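Local coordinates for mannose-specific lectin 3 chain 1 (PDB 3MEZ), which probably binds mannose, as one bulb-type lectin domain of a heterotetramer built from two kinds of chain, at residues Val4-Asp9 with Asn86-Leu91. Sequence-based numbering, arbitrary orientation.
Unlike the reference sequence in segment 86-91: Thr90 (reference Val).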
# COMPACT_ATOMS: atom_id res chain seq x y z
N VAL A 4 15.40 -0.44 -13.74
CA VAL A 4 14.79 -0.08 -15.01
C VAL A 4 15.76 -0.08 -16.18
O VAL A 4 16.84 0.33 -16.03
CB VAL A 4 14.12 1.31 -14.94
CG1 VAL A 4 13.62 1.73 -16.28
CG2 VAL A 4 13.00 1.32 -13.96
N LEU A 5 15.32 -0.60 -17.32
CA LEU A 5 16.02 -0.52 -18.61
C LEU A 5 15.05 -0.02 -19.67
O LEU A 5 14.11 -0.67 -19.97
CB LEU A 5 16.56 -1.88 -19.03
CG LEU A 5 17.82 -2.13 -19.89
CD1 LEU A 5 17.59 -3.09 -20.94
CD2 LEU A 5 18.48 -0.90 -20.39
N LEU A 6 15.32 1.16 -20.20
CA LEU A 6 14.54 1.76 -21.25
C LEU A 6 15.03 1.48 -22.69
O LEU A 6 16.19 1.23 -22.92
CB LEU A 6 14.46 3.25 -21.04
CG LEU A 6 13.98 3.80 -19.71
CD1 LEU A 6 14.07 5.27 -19.69
CD2 LEU A 6 12.61 3.34 -19.50
N THR A 7 14.10 1.62 -23.62
CA THR A 7 14.42 1.40 -25.01
C THR A 7 15.57 2.30 -25.41
O THR A 7 15.59 3.44 -25.14
CB THR A 7 13.19 1.70 -25.93
OG1 THR A 7 12.18 0.72 -25.76
CG2 THR A 7 13.58 1.81 -27.40
N GLY A 8 16.54 1.71 -26.04
CA GLY A 8 17.67 2.42 -26.55
C GLY A 8 18.80 2.51 -25.56
O GLY A 8 19.88 2.87 -25.92
N ASP A 9 18.56 2.18 -24.30
CA ASP A 9 19.63 1.98 -23.34
C ASP A 9 20.33 0.60 -23.43
O ASP A 9 19.83 -0.30 -24.01
CB ASP A 9 19.19 2.34 -21.93
CG ASP A 9 18.84 3.80 -21.81
OD1 ASP A 9 18.33 4.26 -20.83
OD2 ASP A 9 19.07 4.53 -22.76
N ASN A 86 8.46 3.46 -27.49
CA ASN A 86 9.34 3.37 -26.34
C ASN A 86 8.78 2.41 -25.32
O ASN A 86 7.65 2.51 -24.95
CB ASN A 86 9.55 4.72 -25.71
CG ASN A 86 10.43 5.64 -26.50
OD1 ASN A 86 11.15 5.25 -27.36
ND2 ASN A 86 10.35 6.87 -26.17
N TYR A 87 9.63 1.52 -24.86
CA TYR A 87 9.29 0.46 -23.94
C TYR A 87 10.15 0.53 -22.65
O TYR A 87 11.14 1.19 -22.64
CB TYR A 87 9.40 -0.88 -24.62
CG TYR A 87 8.32 -1.15 -25.65
CD1 TYR A 87 8.37 -0.60 -26.89
CD2 TYR A 87 7.25 -1.93 -25.35
CE1 TYR A 87 7.41 -0.82 -27.80
CE2 TYR A 87 6.29 -2.15 -26.25
CZ TYR A 87 6.35 -1.59 -27.49
OH TYR A 87 5.36 -1.82 -28.38
N ALA A 88 9.72 -0.12 -21.59
CA ALA A 88 10.48 -0.19 -20.36
C ALA A 88 10.52 -1.59 -19.78
O ALA A 88 9.52 -2.22 -19.71
CB ALA A 88 9.93 0.74 -19.37
N ALA A 89 11.69 -2.05 -19.37
CA ALA A 89 11.85 -3.28 -18.62
C ALA A 89 12.09 -2.94 -17.16
O ALA A 89 12.93 -2.19 -16.84
CB ALA A 89 12.96 -4.11 -19.15
N THR A 90 11.27 -3.52 -16.31
CA THR A 90 11.35 -3.30 -14.89
C THR A 90 11.60 -4.62 -14.18
O THR A 90 10.87 -5.53 -14.36
CB THR A 90 10.05 -2.70 -14.31
OG1 THR A 90 9.67 -1.53 -15.02
CG2 THR A 90 10.18 -2.36 -12.81
N LEU A 91 12.62 -4.66 -13.34
CA LEU A 91 12.87 -5.76 -12.45
C LEU A 91 12.17 -5.40 -11.14
O LEU A 91 12.61 -4.59 -10.40
CB LEU A 91 14.35 -5.97 -12.23
CG LEU A 91 14.83 -6.96 -11.19
CD1 LEU A 91 14.18 -8.25 -11.39
CD2 LEU A 91 16.33 -7.10 -11.16
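Val4-Leu6 and Ala88-Thr90 pair as antiparallel strands of the bulb-type lectin fold, their axes 4.7 Å apart at closest approach and their directions 169° from each other. The example illustrates how a β-prism II fold sets a strand near the N-terminus against one from late in the sequence: strand 88-91 lies between strands 4-6 and 97-106 in one of the three sheets. Leu5 and Ala89 form the hydrogen-bonded pair, in which Leu5 N bonds to Ala89 O and Ala89 N returns an almost straight bond to Leu5 O at 2.8 Å. Non-hydrogen-bonded pairs flank it, Val4 with Thr90 and Leu6 with Ala88.

The two faces meet different surroundings. Leu5 and Ala89 share one, CB beside CB at 4.2 Å; Leu5 continues onto Leu54 and Leu56 of the neighbouring sheet, while Ala89 meets Val97 and Ile99. On the other face Leu6, with CG anti to its carbonyl carbon (chi1 -54°), brings the CD2 branch alongside Ala88 CB at 3.7 Å. Both residues also pack on the partner chain, Leu6 on Gln96 and Ala88 on Ile94 of chain 2, which places this face at a subunit interface.

Beyond the strand, a type II turn from Leu6 to Asp9 redirects the chain, and Thr7 takes over the pairing with both its backbone and its side chain. Thr7 N donates to Tyr87 O at 3.1 Å, a more bent bond. Opposite in direction to that hydrogen bond, Tyr87 N donates to Thr7 OG1 over 2.8 Å. Thr7 OG1 has a second partner, Asn57 O, which ties the turn to the chain just after strand 53-56, and it lies near the plane of the Tyr87 ring at its edge.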